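Local coordinates for protein inulin fructotransferase (Bacillus sp. snu-7, PDB 2INU) that probably depolymerises the fructan inulin by lyase-type intramolecular fructosyl transfer, releasing difructose dianhydride III, at residues I60-G65 with G109-R114; Y15-W20 with G35-D40. All coordinates share one frame; numbering follows the deposited sequence.

Contact 1. Residues I60-G65 with G109-R114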
ATOM      1  N   ILE A  60      12.247  12.120 -18.553  1.00  7.86           N
ATOM      2  CA  ILE A  60      13.642  12.483 -18.363  1.00  8.09           C
ATOM      3  C   ILE A  60      14.212  11.456 -17.396  1.00  8.95           C
ATOM      4  O   ILE A  60      13.787  11.361 -16.243  1.00  9.54           O
ATOM      5  CB  ILE A  60      13.773  13.905 -17.777  1.00  8.70           C
ATOM      6  CG1 ILE A  60      13.202  14.929 -18.770  1.00  9.12           C
ATOM      7  CG2 ILE A  60      15.233  14.216 -17.478  1.00 10.07           C
ATOM      8  CD1 ILE A  60      13.168  16.346 -18.250  1.00  8.29           C
ATOM      9  N   ILE A  61      15.162  10.673 -17.893  1.00  9.92           N
ATOM     10  CA  ILE A  61      15.800   9.609 -17.121  1.00 10.12           C
ATOM     11  C   ILE A  61      17.102  10.077 -16.477  1.00 10.87           C
ATOM     12  O   ILE A  61      17.940  10.693 -17.154  1.00 10.15           O
ATOM     13  CB  ILE A  61      16.136   8.411 -18.035  1.00 10.80           C
ATOM     14  CG1 ILE A  61      14.886   7.965 -18.791  1.00 11.39           C
ATOM     15  CG2 ILE A  61      16.735   7.282 -17.219  1.00  8.83           C
ATOM     16  CD1 ILE A  61      13.718   7.596 -17.910  1.00 13.65           C
ATOM     17  N   ILE A  62      17.286   9.789 -15.188  1.00 10.87           N
ATOM     18  CA  ILE A  62      18.520  10.197 -14.527  1.00 10.43           C
ATOM     19  C   ILE A  62      19.328   8.966 -14.109  1.00 10.86           C
ATOM     20  O   ILE A  62      19.032   8.322 -13.100  1.00  9.21           O
ATOM     21  CB  ILE A  62      18.237  11.074 -13.295  1.00 10.77           C
ATOM     22  CG1 ILE A  62      17.480  12.338 -13.702  1.00 10.42           C
ATOM     23  CG2 ILE A  62      19.534  11.424 -12.581  1.00 10.22           C
ATOM     24  CD1 ILE A  62      16.952  13.138 -12.531  1.00 14.74           C
ATOM     25  N   PRO A  63      20.342   8.606 -14.911  1.00 11.82           N
ATOM     26  CA  PRO A  63      21.248   7.468 -14.699  1.00 12.09           C
ATOM     27  C   PRO A  63      21.920   7.441 -13.319  1.00 12.72           C
ATOM     28  O   PRO A  63      22.031   8.466 -12.650  1.00 13.29           O
ATOM     29  CB  PRO A  63      22.273   7.649 -15.810  1.00 13.81           C
ATOM     30  CG  PRO A  63      21.420   8.105 -16.937  1.00 13.89           C
ATOM     31  CD  PRO A  63      20.473   9.118 -16.290  1.00 12.91           C
ATOM     32  N   PRO A  64      22.331   6.250 -12.858  1.00 12.05           N
ATOM     33  CA  PRO A  64      22.994   6.174 -11.557  1.00 11.18           C
ATOM     34  C   PRO A  64      24.167   7.146 -11.553  1.00 10.73           C
ATOM     35  O   PRO A  64      25.009   7.096 -12.435  1.00 12.68           O
ATOM     36  CB  PRO A  64      23.456   4.714 -11.493  1.00 12.47           C
ATOM     37  CG  PRO A  64      22.316   4.016 -12.151  1.00 10.70           C
ATOM     38  CD  PRO A  64      21.952   4.907 -13.334  1.00 11.54           C
ATOM     39  N   GLY A  65      24.233   8.021 -10.558  1.00 10.40           N
ATOM     40  CA  GLY A  65      25.341   8.953 -10.515  1.00  9.69           C
ATOM     41  C   GLY A  65      25.257  10.107  -9.548  1.00  9.25           C
ATOM     42  O   GLY A  65      24.262  10.310  -8.866  1.00  9.35           O
ATOM     43  N   GLY A 109      23.467   7.749  -2.705  1.00 13.35           N
ATOM     44  CA  GLY A 109      23.711   7.194  -4.031  1.00 11.88           C
ATOM     45  C   GLY A 109      22.554   7.092  -5.016  1.00 11.47           C
ATOM     46  O   GLY A 109      21.590   7.859  -4.948  1.00 11.54           O
ATOM     47  N   ALA A 110      22.646   6.126  -5.928  1.00 10.54           N
ATOM     48  CA  ALA A 110      21.632   5.927  -6.957  1.00  9.33           C
ATOM     49  C   ALA A 110      21.644   7.172  -7.833  1.00 10.06           C
ATOM     50  O   ALA A 110      22.706   7.759  -8.051  1.00  8.46           O
ATOM     51  CB  ALA A 110      20.247   5.727  -6.327  1.00  9.60           C
ATOM     52  N   SER A 111      20.480   7.575  -8.338  1.00  8.66           N
ATOM     53  CA  SER A 111      20.393   8.777  -9.170  1.00  9.50           C
ATOM     54  C   SER A 111      20.344   9.921  -8.160  1.00  9.73           C
ATOM     55  O   SER A 111      19.279  10.458  -7.821  1.00  8.33           O
ATOM     56  CB  SER A 111      19.131   8.722 -10.025  1.00  8.55           C
ATOM     57  OG  SER A 111      19.041   7.444 -10.631  1.00  7.74           O
ATOM     58  N   HIS A 112      21.545  10.255  -7.704  1.00  9.85           N
ATOM     59  CA  HIS A 112      21.851  11.238  -6.685  1.00 10.04           C
ATOM     60  C   HIS A 112      21.991  12.696  -7.149  1.00 10.58           C
ATOM     61  O   HIS A 112      22.957  13.059  -7.834  1.00  9.08           O
ATOM     62  CB  HIS A 112      23.133  10.723  -6.022  1.00 10.55           C
ATOM     63  CG  HIS A 112      23.696  11.604  -4.961  1.00 11.21           C
ATOM     64  ND1 HIS A 112      22.934  12.196  -3.980  1.00 12.90           N
ATOM     65  CD2 HIS A 112      24.987  11.895  -4.665  1.00 10.06           C
ATOM     66  CE1 HIS A 112      23.729  12.810  -3.121  1.00 11.73           C
ATOM     67  NE2 HIS A 112      24.977  12.641  -3.514  1.00 13.18           N
ATOM     68  N   ILE A 113      21.032  13.532  -6.754  1.00  9.01           N
ATOM     69  CA  ILE A 113      21.087  14.944  -7.098  1.00  9.86           C
ATOM     70  C   ILE A 113      21.392  15.735  -5.843  1.00  9.90           C
ATOM     71  O   ILE A 113      20.653  15.671  -4.851  1.00  7.70           O
ATOM     72  CB  ILE A 113      19.761  15.476  -7.682  1.00  9.92           C
ATOM     73  CG1 ILE A 113      19.514  14.868  -9.059  1.00 10.60           C
ATOM     74  CG2 ILE A 113      19.815  17.001  -7.775  1.00 10.23           C
ATOM     75  CD1 ILE A 113      18.182  15.248  -9.663  1.00 12.43           C
ATOM     76  N   ARG A 114      22.499  16.461  -5.882  1.00 10.04           N
ATOM     77  CA  ARG A 114      22.874  17.277  -4.757  1.00 11.19           C
ATOM     78  C   ARG A 114      22.368  18.667  -5.046  1.00 11.52           C
ATOM     79  O   ARG A 114      22.769  19.321  -6.011  1.00  9.35           O
ATOM     80  CB  ARG A 114      24.376  17.244  -4.579  1.00 13.79           C
ATOM     81  CG  ARG A 114      24.942  15.838  -4.656  1.00 16.09           C
ATOM     82  CD  ARG A 114      26.195  15.758  -3.850  1.00 19.51           C
ATOM     83  NE  ARG A 114      27.057  16.888  -4.159  1.00 21.17           N
ATOM     84  CZ  ARG A 114      27.905  17.446  -3.317  1.00 19.58           C
ATOM     85  NH1 ARG A 114      28.023  16.975  -2.102  1.00 20.40           N
ATOM     86  NH2 ARG A 114      28.618  18.487  -3.702  1.00 23.24           N
TER
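The His112 imidazole lies beside Gly65, whose carbonyl oxygen approaches the ring obliquely. Of the His112 side chain, CB comes closest to Gly65 O, at 3.1 Å. Farther out on the ring, NE2 is hydrogen-bonded to Gln107 OE1. The peptide groups are joined by two backbone bonds. Gly65 N donates to Ala110 O at 2.9 Å, from well above the plane of that carbonyl. His112 N donates to Gly65 O at 3.0 Å, but with a bent N-H angle of 136°. The same His112 N is also weakly bonded to Ala110 O, which closes an inverse gamma turn centred on Ser111. The two bonds of Gly65 make a parallel bridge of Gly65 with Ser111, where strand 65-69 starts to run beside strand 111-115. Such pairing between successive coils belongs to a parallel beta-helix, consistent with the pectate lyase-like clan. Gly65 sits at backbone angles where a side chain would jam against the carbonyl oxygen of Pro64.

Ser111 ties in the turn that precedes this bridge. Its OG donates to Ile62 O at 2.6 Å, nearly in line with the carbonyl. OG lies anti to the carbonyl carbon of Ser111 (chi1 -47°), which directs it at Ile62. It is also hydrogen-bonded to Phe85 N. With an alanine at this position, the buried Ile62 O and Phe85 N would probably both be left without this partner. Carbon packing adds to the bond. The CG2 branch of Ile62 rests on Ser111 CB at 3.7 Å. The longer branch of Ile62 crosses Ile113 at about a right angle, and the two CD1 methyls touch at 3.8 Å, with Ile34 of helix 30-48 packed on both isoleucines.

Contact 2. Residues Y15-W20 with G35-D40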
ATOM      1  N   TYR A  15      14.490  11.350 -22.708  1.00 10.12           N
ATOM      2  CA  TYR A  15      15.830  11.925 -22.639  1.00 11.38           C
ATOM      3  C   TYR A  15      16.578  11.260 -21.486  1.00 12.54           C
ATOM      4  O   TYR A  15      15.968  10.758 -20.534  1.00 13.63           O
ATOM      5  CB  TYR A  15      15.805  13.433 -22.351  1.00  9.95           C
ATOM      6  CG  TYR A  15      14.960  14.307 -23.260  1.00 11.27           C
ATOM      7  CD1 TYR A  15      13.568  14.259 -23.216  1.00 11.96           C
ATOM      8  CD2 TYR A  15      15.556  15.240 -24.111  1.00 12.00           C
ATOM      9  CE1 TYR A  15      12.789  15.115 -23.983  1.00 11.17           C
ATOM     10  CE2 TYR A  15      14.782  16.110 -24.889  1.00 11.32           C
ATOM     11  CZ  TYR A  15      13.404  16.042 -24.819  1.00 12.87           C
ATOM     12  OH  TYR A  15      12.630  16.891 -25.575  1.00 11.19           O
ATOM     13  N   ASP A  16      17.904  11.260 -21.575  1.00 13.46           N
ATOM     14  CA  ASP A  16      18.767  10.697 -20.532  1.00 14.81           C
ATOM     15  C   ASP A  16      19.574  11.950 -20.180  1.00 13.65           C
ATOM     16  O   ASP A  16      20.193  12.539 -21.062  1.00 13.92           O
ATOM     17  CB  ASP A  16      19.707   9.654 -21.129  1.00 17.62           C
ATOM     18  CG  ASP A  16      20.728   9.136 -20.125  1.00 21.14           C
ATOM     19  OD1 ASP A  16      21.387   9.968 -19.465  1.00 22.92           O
ATOM     20  OD2 ASP A  16      20.897   7.899 -20.008  1.00 25.35           O
ATOM     21  N   VAL A  17      19.568  12.395 -18.930  1.00 12.53           N
ATOM     22  CA  VAL A  17      20.302  13.618 -18.637  1.00 13.43           C
ATOM     23  C   VAL A  17      21.784  13.598 -19.008  1.00 13.56           C
ATOM     24  O   VAL A  17      22.329  14.644 -19.370  1.00 13.58           O
ATOM     25  CB  VAL A  17      20.159  14.073 -17.148  1.00 12.70           C
ATOM     26  CG1 VAL A  17      18.741  14.538 -16.877  1.00 12.47           C
ATOM     27  CG2 VAL A  17      20.564  12.965 -16.200  1.00 11.67           C
ATOM     28  N   THR A  18      22.430  12.432 -18.977  1.00 13.16           N
ATOM     29  CA  THR A  18      23.858  12.381 -19.304  1.00 15.36           C
ATOM     30  C   THR A  18      24.260  12.531 -20.784  1.00 15.66           C
ATOM     31  O   THR A  18      25.421  12.834 -21.065  1.00 14.76           O
ATOM     32  CB  THR A  18      24.512  11.075 -18.772  1.00 15.18           C
ATOM     33  OG1 THR A  18      24.029   9.950 -19.520  1.00 15.55           O
ATOM     34  CG2 THR A  18      24.175  10.871 -17.298  1.00 16.10           C
ATOM     35  N   THR A  19      23.334  12.336 -21.724  1.00 15.31           N
ATOM     36  CA  THR A  19      23.670  12.438 -23.151  1.00 16.49           C
ATOM     37  C   THR A  19      23.242  13.740 -23.808  1.00 16.99           C
ATOM     38  O   THR A  19      23.608  14.021 -24.949  1.00 14.63           O
ATOM     39  CB  THR A  19      22.979  11.350 -23.982  1.00 17.69           C
ATOM     40  OG1 THR A  19      21.558  11.458 -23.819  1.00 19.66           O
ATOM     41  CG2 THR A  19      23.439   9.972 -23.567  1.00 20.05           C
ATOM     42  N   TRP A  20      22.461  14.529 -23.088  1.00 16.92           N
ATOM     43  CA  TRP A  20      21.923  15.752 -23.637  1.00 19.21           C
ATOM     44  C   TRP A  20      22.750  17.021 -23.453  1.00 19.99           C
ATOM     45  O   TRP A  20      22.810  17.587 -22.357  1.00 23.06           O
ATOM     46  CB  TRP A  20      20.513  15.914 -23.080  1.00 17.62           C
ATOM     47  CG  TRP A  20      19.872  17.162 -23.477  1.00 16.11           C
ATOM     48  CD1 TRP A  20      19.957  18.357 -22.840  1.00 17.26           C
ATOM     49  CD2 TRP A  20      19.066  17.372 -24.630  1.00 15.96           C
ATOM     50  NE1 TRP A  20      19.244  19.305 -23.519  1.00 15.62           N
ATOM     51  CE2 TRP A  20      18.672  18.724 -24.620  1.00 16.37           C
ATOM     52  CE3 TRP A  20      18.611  16.535 -25.661  1.00 15.55           C
ATOM     53  CZ2 TRP A  20      17.874  19.279 -25.619  1.00 15.51           C
ATOM     54  CZ3 TRP A  20      17.814  17.083 -26.660  1.00 15.16           C
ATOM     55  CH2 TRP A  20      17.440  18.444 -26.621  1.00 15.09           C
ATOM     56  N   GLY A  35      20.533  20.888 -13.152  1.00 11.41           N
ATOM     57  CA  GLY A  35      19.412  21.808 -13.138  1.00  9.72           C
ATOM     58  C   GLY A  35      19.335  22.508 -14.482  1.00 10.87           C
ATOM     59  O   GLY A  35      18.266  22.599 -15.087  1.00 10.16           O
ATOM     60  N   ALA A  36      20.482  22.984 -14.956  1.00 10.19           N
ATOM     61  CA  ALA A  36      20.560  23.664 -16.239  1.00  9.67           C
ATOM     62  C   ALA A  36      20.187  22.717 -17.370  1.00  9.50           C
ATOM     63  O   ALA A  36      19.503  23.109 -18.321  1.00 11.33           O
ATOM     64  CB  ALA A  36      21.970  24.214 -16.455  1.00  8.20           C
ATOM     65  N   VAL A  37      20.647  21.474 -17.253  1.00  8.01           N
ATOM     66  CA  VAL A  37      20.389  20.437 -18.243  1.00  8.44           C
ATOM     67  C   VAL A  37      18.909  20.139 -18.398  1.00  7.57           C
ATOM     68  O   VAL A  37      18.393  20.095 -19.516  1.00  6.32           O
ATOM     69  CB  VAL A  37      21.114  19.128 -17.865  1.00  8.37           C
ATOM     70  CG1 VAL A  37      20.716  18.011 -18.802  1.00  9.67           C
ATOM     71  CG2 VAL A  37      22.620  19.351 -17.902  1.00  9.68           C
ATOM     72  N   ILE A  38      18.224  19.929 -17.279  1.00  8.20           N
ATOM     73  CA  ILE A  38      16.805  19.621 -17.331  1.00  8.37           C
ATOM     74  C   ILE A  38      16.009  20.808 -17.866  1.00  8.53           C
ATOM     75  O   ILE A  38      15.061  20.625 -18.630  1.00  7.64           O
ATOM     76  CB  ILE A  38      16.270  19.198 -15.953  1.00  9.70           C
ATOM     77  CG1 ILE A  38      16.993  17.927 -15.506  1.00 10.72           C
ATOM     78  CG2 ILE A  38      14.774  18.950 -16.024  1.00  9.86           C
ATOM     79  CD1 ILE A  38      16.708  17.513 -14.079  1.00 11.63           C
ATOM     80  N   ASN A  39      16.386  22.027 -17.488  1.00  9.07           N
ATOM     81  CA  ASN A  39      15.654  23.174 -18.007  1.00 10.29           C
ATOM     82  C   ASN A  39      15.791  23.236 -19.530  1.00 10.65           C
ATOM     83  O   ASN A  39      14.823  23.554 -20.223  1.00 11.21           O
ATOM     84  CB  ASN A  39      16.137  24.480 -17.372  1.00 12.02           C
ATOM     85  CG  ASN A  39      15.633  24.660 -15.945  1.00 12.08           C
ATOM     86  OD1 ASN A  39      14.460  24.416 -15.655  1.00 12.28           O
ATOM     87  ND2 ASN A  39      16.516  25.098 -15.049  1.00 12.87           N
ATOM     88  N   ASP A  40      16.971  22.909 -20.060  1.00 10.51           N
ATOM     89  CA  ASP A  40      17.139  22.937 -21.511  1.00 10.27           C
ATOM     90  C   ASP A  40      16.315  21.823 -22.144  1.00 11.36           C
ATOM     91  O   ASP A  40      15.821  21.985 -23.262  1.00  9.55           O
ATOM     92  CB  ASP A  40      18.607  22.788 -21.925  1.00 11.80           C
ATOM     93  CG  ASP A  40      18.830  23.102 -23.401  1.00 12.57           C
ATOM     94  OD1 ASP A  40      18.570  24.249 -23.817  1.00 14.01           O
ATOM     95  OD2 ASP A  40      19.268  22.202 -24.146  1.00 12.54           O
TER
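One hydrogen bond spans this contact: Trp20 NE1 donates to Asp40 OD2 at 3.0 Å. OD2 accepts through its anti lone pair. The bond is bent, with an N-H angle of 139°, and OD2 lies 20° out of the indole plane. The ring and carboxylate planes are turned 44° apart. Trp20 CG is anti to its own backbone N, and this carries the indole across to the helix. Asp40 CB lies at the ring edge.

Within 15-20, Tyr15 CD2 lies 3.6 Å above one face of the Trp20 ring, toward its rim.

The apolar contacts join the segment that follows strand 14-16 to helix 30-48, which packs against the N-terminal end of the beta-helix. Val37 CG1 touches Trp20 CD1 at 4.1 Å. Val17 CG1 meets Ile38 CG1 at 4.1 Å. Ile60 of strand 58-61 packs on both Val17 and Ile38. Apart from these carbon contacts, Val37 CG1 lies against the carbonyl oxygen Val17 O at 3.8 Å.

Polar bonds within 15-20 shape the turn after the strand. Asp16 OD1 accepts from Thr18 N, forming an Asx turn. It also accepts from Thr18 OG1 at 2.6 Å, from above the carboxylate plane.

Overall arrangement
Both contacts are mainly buried and lie on the same side of the chain centre, about 12 Å apart between their centres. Contact 2 is farther out, and its indole-carboxylate bond joins two partly exposed residues. Contact 1 has only buried residues touching. Its backbone bonds pair strands of neighbouring coils and a hydroxyl ties in the loop; contact 2 joins a helix to the turn after a strand through side chains. Strands 14-16 and 58-61 are neighbours, with probable hydrogen bonds from Ile61 N to Tyr15 O at 2.8 Å and from Val17 N to Ile61 O at 2.9 Å. Helix 30-48 is one side of contact 2, and its Ile34 packs on the isoleucines of contact 1.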